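Local coordinates for PrgX (PDB 2AWI), which serves as the receptor for the peptide sex pheromone cCF10 and probably binds DNA as a repressor in the regulation of conjugation in Enterococcus faecalis, at residues M175-V179 / I190-L194; Y113-I117 / F130-I134; E235-L239 / L276-L280. The protein carries 1 engineered substitution. One frame throughout, in Å; residues are numbered along the deposited sequence.

Interaction 1: residues M175-V179 / I190-L194; sequences MYPIV and IQTVL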
loop_
_atom_site.group_PDB
_atom_site.type_symbol
_atom_site.label_atom_id
_atom_site.label_comp_id
_atom_site.label_asym_id
_atom_site.label_seq_id
_atom_site.Cartn_x
_atom_site.Cartn_y
_atom_site.Cartn_z
HETATM N N MSE A 175 36.344 20.858 -1.350
HETATM C CA MSE A 175 35.901 20.828 -2.733
HETATM C C MSE A 175 34.475 21.323 -2.865
HETATM O O MSE A 175 34.024 21.636 -3.961
HETATM C CB MSE A 175 36.018 19.413 -3.290
HETATM C CG MSE A 175 37.449 18.939 -3.377
HETATM SE SE MSE A 175 37.589 17.183 -4.117
HETATM C CE MSE A 175 39.500 16.921 -3.915
ATOM N N TYR A 176 33.768 21.404 -1.743
ATOM C CA TYR A 176 32.390 21.867 -1.753
ATOM C C TYR A 176 32.199 23.112 -0.889
ATOM O O TYR A 176 33.022 23.414 -0.022
ATOM C CB TYR A 176 31.458 20.744 -1.274
ATOM C CG TYR A 176 31.414 19.570 -2.224
ATOM C CD1 TYR A 176 32.448 18.641 -2.254
ATOM C CD2 TYR A 176 30.388 19.446 -3.165
ATOM C CE1 TYR A 176 32.477 17.625 -3.204
ATOM C CE2 TYR A 176 30.404 18.433 -4.119
ATOM C CZ TYR A 176 31.454 17.531 -4.141
ATOM O OH TYR A 176 31.530 16.578 -5.129
ATOM N N PRO A 177 31.107 23.857 -1.122
ATOM C CA PRO A 177 30.058 23.594 -2.112
ATOM C C PRO A 177 30.458 23.907 -3.550
ATOM O O PRO A 177 31.422 24.625 -3.797
ATOM C CB PRO A 177 28.916 24.483 -1.640
ATOM C CG PRO A 177 29.644 25.669 -1.106
ATOM C CD PRO A 177 30.761 25.033 -0.303
ATOM N N ILE A 178 29.704 23.354 -4.495
ATOM C CA ILE A 178 29.950 23.589 -5.913
ATOM C C ILE A 178 29.268 24.914 -6.263
ATOM O O ILE A 178 28.167 25.203 -5.773
ATOM C CB ILE A 178 29.340 22.460 -6.795
ATOM C CG1 ILE A 178 29.912 21.092 -6.390
ATOM C CG2 ILE A 178 29.611 22.747 -8.270
ATOM C CD1 ILE A 178 31.415 20.948 -6.547
ATOM N N VAL A 179 29.915 25.718 -7.101
ATOM C CA VAL A 179 29.348 27.003 -7.489
ATOM C C VAL A 179 28.934 27.070 -8.962
ATOM O O VAL A 179 27.912 27.673 -9.300
ATOM C CB VAL A 179 30.341 28.160 -7.193
ATOM C CG1 VAL A 179 30.793 28.090 -5.740
ATOM C CG2 VAL A 179 31.544 28.079 -8.125
ATOM N N ILE A 190 30.778 15.247 -9.616
ATOM C CA ILE A 190 30.652 15.971 -8.366
ATOM C C ILE A 190 29.499 15.414 -7.535
ATOM O O ILE A 190 29.461 15.601 -6.318
ATOM C CB ILE A 190 30.433 17.470 -8.617
ATOM C CG1 ILE A 190 29.095 17.691 -9.322
ATOM C CG2 ILE A 190 31.573 18.019 -9.475
ATOM C CD1 ILE A 190 28.772 19.141 -9.553
ATOM N N GLN A 191 28.568 14.723 -8.199
ATOM C CA GLN A 191 27.410 14.128 -7.533
ATOM C C GLN A 191 27.725 12.763 -6.941
ATOM O O GLN A 191 27.237 12.416 -5.869
ATOM C CB GLN A 191 26.247 13.978 -8.513
ATOM C CG GLN A 191 25.331 15.182 -8.608
ATOM C CD GLN A 191 24.381 15.096 -9.790
ATOM O OE1 GLN A 191 24.741 15.439 -10.915
ATOM N NE2 GLN A 191 23.167 14.622 -9.541
ATOM N N THR A 192 28.537 11.986 -7.649
ATOM C CA THR A 192 28.900 10.650 -7.199
ATOM C C THR A 192 29.523 10.690 -5.807
ATOM O O THR A 192 29.221 9.850 -4.960
ATOM C CB THR A 192 29.888 9.988 -8.183
ATOM O OG1 THR A 192 29.304 9.959 -9.492
ATOM C CG2 THR A 192 30.209 8.556 -7.753
ATOM N N VAL A 193 30.388 11.677 -5.588
ATOM C CA VAL A 193 31.069 11.857 -4.313
ATOM C C VAL A 193 30.071 11.960 -3.182
ATOM O O VAL A 193 30.156 11.235 -2.201
ATOM C CB VAL A 193 31.918 13.155 -4.287
ATOM C CG1 VAL A 193 32.528 13.336 -2.907
ATOM C CG2 VAL A 193 32.997 13.105 -5.345
ATOM N N LEU A 194 29.120 12.870 -3.328
ATOM C CA LEU A 194 28.130 13.086 -2.293
ATOM C C LEU A 194 27.331 11.832 -2.008
ATOM O O LEU A 194 27.152 11.465 -0.851
ATOM C CB LEU A 194 27.199 14.239 -2.692
ATOM C CG LEU A 194 27.942 15.487 -3.187
ATOM C CD1 LEU A 194 26.958 16.562 -3.594
ATOM C CD2 LEU A 194 28.863 15.986 -2.091
#
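One face of the Tyr176 ring carries the CD2 methyl of Leu194, 3.8 Å from the ring centroid and displaced toward the rim, a CH-pi contact in which the methyl lies nearest CE2. At the edge of the same ring, near its plane, is the carbonyl oxygen of Ile190, while CG1 of Val193 approaches obliquely. This is loop-to-helix packing within the all-helical, TPR-like C-terminal region: residues 175-179 belong to the loop after helix 165-172, and residues 190-194 to helix 184-203, the next helix of the chain. The ring bridges the gap between them. Its hydroxyl donates to Ile190 O at 2.6 Å, meeting a lone pair in the carbonyl plane at a C=O...OH angle of 119°. The side chain of Val193 packs beside the same hydroxyl, its CB 3.5 Å from Tyr176 OH. The hydrogen bond at the phenol end and Leu194 over one face restrict where the ring can sit and how it can turn. Beyond the two segments, Tyr176 also touches Tyr212 and Gln216 of helix 207-220 and the engineered Cys153 of helix 150-159. The peptide bond between Tyr176 and Pro177 is cis, and two residues on from the tyrosine Ile178 again faces the helix. Here two branched side chains meet: CD1 of Ile190 is shared between CG1 and CG2 of Ile178. Ile190 places CG1 between its backbone N and carbonyl carbon (chi1 65°) and then extends, which carries that CD1 methyl to 3.9 Å from Ile178 CG1.

Interaction 2: residues Y113-I117 / F130-I134; sequences YLGYI and FNKTI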
loop_
_atom_site.group_PDB
_atom_site.type_symbol
_atom_site.label_atom_id
_atom_site.label_comp_id
_atom_site.label_asym_id
_atom_site.label_seq_id
_atom_site.Cartn_x
_atom_site.Cartn_y
_atom_site.Cartn_z
ATOM N N TYR A 113 45.563 4.539 -10.359
ATOM C CA TYR A 113 46.296 3.886 -9.281
ATOM C C TYR A 113 45.347 3.371 -8.204
ATOM O O TYR A 113 45.417 2.208 -7.814
ATOM C CB TYR A 113 47.287 4.879 -8.670
ATOM C CG TYR A 113 47.869 4.444 -7.347
ATOM C CD1 TYR A 113 48.784 3.391 -7.276
ATOM C CD2 TYR A 113 47.491 5.075 -6.161
ATOM C CE1 TYR A 113 49.312 2.978 -6.054
ATOM C CE2 TYR A 113 48.010 4.672 -4.938
ATOM C CZ TYR A 113 48.921 3.622 -4.890
ATOM O OH TYR A 113 49.445 3.222 -3.681
ATOM N N LEU A 114 44.466 4.241 -7.717
ATOM C CA LEU A 114 43.504 3.850 -6.687
ATOM C C LEU A 114 42.584 2.760 -7.235
ATOM O O LEU A 114 41.943 2.027 -6.475
ATOM C CB LEU A 114 42.672 5.061 -6.235
ATOM C CG LEU A 114 43.447 6.189 -5.541
ATOM C CD1 LEU A 114 42.519 7.373 -5.259
ATOM C CD2 LEU A 114 44.071 5.662 -4.250
ATOM N N GLY A 115 42.525 2.670 -8.563
ATOM C CA GLY A 115 41.712 1.654 -9.204
ATOM C C GLY A 115 42.332 0.292 -8.947
ATOM O O GLY A 115 41.628 -0.706 -8.755
ATOM N N TYR A 116 43.660 0.251 -8.943
ATOM C CA TYR A 116 44.380 -0.987 -8.677
ATOM C C TYR A 116 44.292 -1.344 -7.194
ATOM O O TYR A 116 44.152 -2.514 -6.837
ATOM C CB TYR A 116 45.847 -0.859 -9.085
ATOM C CG TYR A 116 46.099 -0.964 -10.572
ATOM C CD1 TYR A 116 45.622 0.005 -11.457
ATOM C CD2 TYR A 116 46.830 -2.031 -11.094
ATOM C CE1 TYR A 116 45.873 -0.088 -12.829
ATOM C CE2 TYR A 116 47.086 -2.134 -12.458
ATOM C CZ TYR A 116 46.607 -1.163 -13.320
ATOM O OH TYR A 116 46.869 -1.277 -14.665
ATOM N N ILE A 117 44.373 -0.338 -6.330
ATOM C CA ILE A 117 44.295 -0.582 -4.895
ATOM C C ILE A 117 42.956 -1.217 -4.566
ATOM O O ILE A 117 42.874 -2.139 -3.757
ATOM C CB ILE A 117 44.443 0.723 -4.088
ATOM C CG1 ILE A 117 45.830 1.318 -4.326
ATOM C CG2 ILE A 117 44.230 0.450 -2.599
ATOM C CD1 ILE A 117 46.970 0.404 -3.922
ATOM N N PHE A 130 50.968 0.735 -0.522
ATOM C CA PHE A 130 49.825 1.629 -0.355
ATOM C C PHE A 130 49.871 2.373 0.974
ATOM O O PHE A 130 50.057 3.587 1.000
ATOM C CB PHE A 130 48.512 0.851 -0.460
ATOM C CG PHE A 130 47.288 1.710 -0.338
ATOM C CD1 PHE A 130 47.044 2.731 -1.257
ATOM C CD2 PHE A 130 46.383 1.509 0.702
ATOM C CE1 PHE A 130 45.914 3.546 -1.148
ATOM C CE2 PHE A 130 45.245 2.317 0.829
ATOM C CZ PHE A 130 45.011 3.340 -0.100
ATOM N N ASN A 131 49.697 1.641 2.071
ATOM C CA ASN A 131 49.717 2.242 3.400
ATOM C C ASN A 131 51.000 3.015 3.675
ATOM O O ASN A 131 51.000 3.985 4.436
ATOM C CB ASN A 131 49.540 1.168 4.477
ATOM C CG ASN A 131 48.098 0.731 4.634
ATOM O OD1 ASN A 131 47.769 -0.034 5.544
ATOM N ND2 ASN A 131 47.228 1.211 3.751
ATOM N N LYS A 132 52.092 2.587 3.055
ATOM C CA LYS A 132 53.375 3.248 3.249
ATOM C C LYS A 132 53.505 4.592 2.532
ATOM O O LYS A 132 54.359 5.403 2.892
ATOM C CB LYS A 132 54.520 2.330 2.798
ATOM C CG LYS A 132 55.125 1.428 3.885
ATOM C CD LYS A 132 54.164 0.353 4.393
ATOM C CE LYS A 132 53.282 0.862 5.526
ATOM N NZ LYS A 132 54.076 1.216 6.738
ATOM N N THR A 133 52.664 4.845 1.533
ATOM C CA THR A 133 52.772 6.099 0.794
ATOM C C THR A 133 51.497 6.924 0.639
ATOM O O THR A 133 51.564 8.096 0.256
ATOM C CB THR A 133 53.322 5.850 -0.629
ATOM O OG1 THR A 133 52.332 5.169 -1.410
ATOM C CG2 THR A 133 54.588 4.999 -0.577
ATOM N N ILE A 134 50.342 6.341 0.951
ATOM C CA ILE A 134 49.092 7.058 0.746
ATOM C C ILE A 134 49.000 8.432 1.400
ATOM O O ILE A 134 48.725 9.422 0.719
ATOM C CB ILE A 134 47.867 6.199 1.161
ATOM C CG1 ILE A 134 46.580 6.871 0.669
ATOM C CG2 ILE A 134 47.826 6.018 2.668
ATOM C CD1 ILE A 134 46.522 7.090 -0.843
HETATM O O HOH W 1 49.682 5.515 -1.889
#
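Ile117 sets its CG2 methyl over the middle of the Phe130 ring, 3.7 Å from the centroid and 6° off the normal, a CH-pi contact. The other branch of Ile117 runs toward the rim, where CD1 comes within 3.5 Å of Phe130 CD1. At the ring edge, in plane, sits the hydroxyl of Tyr113, with OH 3.4 Å from Phe130 CD1, and CD2 of Leu114 reaches the edge at CE1. The opposite face is taken by Ile134 of the phenylalanine's own helix, whose CB lies off-centre above it, so the ring is held between two isoleucines. These groups join helices 107-122 and 128-142, successive in the chain and running roughly antiparallel (146° between the short segments), as in the helical hairpins of TPR-like folds. The segment axes stay 12.7 Å apart, and Tyr113, Phe130 and the aliphatic side chains around them fill the distance. Tyr113 extends away from its backbone N (chi1 166°), which sends its phenol across to the other helix. There a water links the two sides, 2.9 Å from Tyr113 OH and 2.7 Å from Thr133 OG1, with a weak bond to Phe130 O. Thr133 OG1 is in turn fixed by a hydrogen bond to Thr129 O one turn earlier. Farther out, Arg103 touches both Tyr113 and Thr133, and Leu163 packs on Phe130.

Interaction 3: residues E235-L239 / L276-L280; sequences EINYL and LVEEL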
loop_
_atom_site.group_PDB
_atom_site.type_symbol
_atom_site.label_atom_id
_atom_site.label_comp_id
_atom_site.label_asym_id
_atom_site.label_seq_id
_atom_site.Cartn_x
_atom_site.Cartn_y
_atom_site.Cartn_z
ATOM N N GLU A 235 18.049 7.963 -4.883
ATOM C CA GLU A 235 18.796 7.245 -3.863
ATOM C C GLU A 235 19.160 8.139 -2.681
ATOM O O GLU A 235 19.007 7.743 -1.523
ATOM C CB GLU A 235 20.058 6.642 -4.477
ATOM C CG GLU A 235 20.958 5.925 -3.492
ATOM C CD GLU A 235 21.985 5.074 -4.200
ATOM O OE1 GLU A 235 22.189 5.301 -5.413
ATOM O OE2 GLU A 235 22.587 4.188 -3.551
ATOM N N ILE A 236 19.640 9.340 -2.986
ATOM C CA ILE A 236 20.010 10.305 -1.960
ATOM C C ILE A 236 18.785 10.701 -1.139
ATOM O O ILE A 236 18.885 10.911 0.071
ATOM C CB ILE A 236 20.649 11.561 -2.593
ATOM C CG1 ILE A 236 22.093 11.245 -2.990
ATOM C CG2 ILE A 236 20.583 12.745 -1.631
ATOM C CD1 ILE A 236 22.827 12.409 -3.618
ATOM N N ASN A 237 17.631 10.793 -1.798
ATOM C CA ASN A 237 16.388 11.153 -1.120
ATOM C C ASN A 237 15.958 10.005 -0.206
ATOM O O ASN A 237 15.243 10.209 0.775
ATOM C CB ASN A 237 15.291 11.455 -2.144
ATOM C CG ASN A 237 14.180 12.319 -1.572
ATOM O OD1 ASN A 237 13.316 11.840 -0.832
ATOM N ND2 ASN A 237 14.205 13.609 -1.905
ATOM N N TYR A 238 16.391 8.793 -0.542
ATOM C CA TYR A 238 16.080 7.627 0.270
ATOM C C TYR A 238 16.975 7.667 1.513
ATOM O O TYR A 238 16.560 7.275 2.601
ATOM C CB TYR A 238 16.328 6.337 -0.525
ATOM C CG TYR A 238 16.808 5.168 0.314
ATOM C CD1 TYR A 238 18.166 4.926 0.494
ATOM C CD2 TYR A 238 15.903 4.324 0.951
ATOM C CE1 TYR A 238 18.614 3.871 1.288
ATOM C CE2 TYR A 238 16.337 3.268 1.749
ATOM C CZ TYR A 238 17.694 3.049 1.914
ATOM O OH TYR A 238 18.128 2.009 2.706
ATOM N N LEU A 239 18.204 8.142 1.338
ATOM C CA LEU A 239 19.144 8.241 2.442
ATOM C C LEU A 239 18.678 9.359 3.368
ATOM O O LEU A 239 18.903 9.317 4.573
ATOM C CB LEU A 239 20.555 8.517 1.909
ATOM C CG LEU A 239 21.184 7.303 1.212
ATOM C CD1 LEU A 239 22.391 7.722 0.367
ATOM C CD2 LEU A 239 21.585 6.281 2.267
ATOM N N LEU A 276 20.220 -1.383 -1.776
ATOM C CA LEU A 276 19.393 -0.635 -0.841
ATOM C C LEU A 276 18.677 -1.557 0.144
ATOM O O LEU A 276 18.474 -1.196 1.304
ATOM C CB LEU A 276 18.387 0.229 -1.599
ATOM C CG LEU A 276 18.838 1.669 -1.877
ATOM C CD1 LEU A 276 20.318 1.719 -2.222
ATOM C CD2 LEU A 276 17.992 2.247 -3.005
ATOM N N VAL A 277 18.296 -2.745 -0.315
ATOM C CA VAL A 277 17.633 -3.703 0.561
ATOM C C VAL A 277 18.622 -4.137 1.645
ATOM O O VAL A 277 18.278 -4.188 2.831
ATOM C CB VAL A 277 17.149 -4.956 -0.218
ATOM C CG1 VAL A 277 16.722 -6.046 0.754
ATOM C CG2 VAL A 277 15.977 -4.588 -1.110
ATOM N N GLU A 278 19.850 -4.442 1.234
ATOM C CA GLU A 278 20.883 -4.858 2.172
ATOM C C GLU A 278 21.135 -3.718 3.151
ATOM O O GLU A 278 21.216 -3.932 4.364
ATOM C CB GLU A 278 22.172 -5.202 1.422
ATOM C CG GLU A 278 21.981 -6.275 0.357
ATOM C CD GLU A 278 23.250 -6.577 -0.416
ATOM O OE1 GLU A 278 23.879 -5.626 -0.927
ATOM O OE2 GLU A 278 23.609 -7.769 -0.520
ATOM N N GLU A 279 21.237 -2.504 2.613
ATOM C CA GLU A 279 21.476 -1.321 3.431
ATOM C C GLU A 279 20.418 -1.178 4.511
ATOM O O GLU A 279 20.734 -1.145 5.696
ATOM C CB GLU A 279 21.497 -0.053 2.560
ATOM C CG GLU A 279 22.896 0.496 2.293
ATOM C CD GLU A 279 22.947 1.530 1.170
ATOM O OE1 GLU A 279 22.175 2.510 1.211
ATOM O OE2 GLU A 279 23.772 1.363 0.247
ATOM N N LEU A 280 19.160 -1.106 4.098
ATOM C CA LEU A 280 18.052 -0.949 5.035
ATOM C C LEU A 280 17.951 -2.090 6.049
ATOM O O LEU A 280 17.456 -1.897 7.159
ATOM C CB LEU A 280 16.731 -0.819 4.272
ATOM C CG LEU A 280 15.478 -0.603 5.126
ATOM C CD1 LEU A 280 15.594 0.712 5.885
ATOM C CD2 LEU A 280 14.246 -0.601 4.241
HETATM O O HOH W 2 23.190 4.209 -0.877
#
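Helical segments 235-239 and 276-280 run almost parallel, 9° apart in direction, with their axes 12.5 Å from each other at closest approach. Tyr238 spans most of that gap. Over one face stands Leu276, with Leu276 CG 4.2 Å from the centroid of the Tyr238 ring and toward the rim, a CH-pi contact in which the two side chains run alongside each other, pointing opposite ways. At the edge, near the ring plane, Glu279 OE1 lies 3.8 Å from Tyr238 CE1, the Glu279 carboxylate turned 44° from the ring. The phenol end reaches the second helix, where Tyr238 OH packs 3.5 Å from Leu280 CB. Parallel helices separated by an intervening one recur in TPR-like superhelices; here helix 251-266 comes between the two in sequence and touches Tyr238, Leu276 and Leu280. One water lies between the two acids, 2.7 Å from Glu235 OE2 and 2.9 Å from Glu279 OE1, placed to donate to them, though it has more acceptors in reach than protons. Glu235 is stretched out, CG anti to the backbone N (chi1 177°), bringing its carboxylate to the water and to Leu276 CD1. Glu235 OE2 and Glu279 OE2 lie 4.9 Å apart, a proximity that may raise the proton affinity of one. Lys195 of helix 184-203 touches Glu235.

How the interactions relate
From the N terminus, the chain first meets interaction 2, which closes the short turn between helices 107-122 and 128-142. Interaction 1 follows, folding the loop after helix 165-172 back onto helix 184-203, and interaction 3 comes last, closing a longer excursion that contains helix 251-266 and joins helices 230-248 and 270-286. The three are in series, so none nests in or crosses another. All lie in the helical C-terminal region. Interactions 1 and 3 are nearest, about 5 Å between closest atoms without touching, and helix 184-203 connects them: it carries 190-194 and, farther along, packs on Glu235, Leu239 and Glu279. Interactions 2 and 3 are farthest apart, about 29 Å between centres.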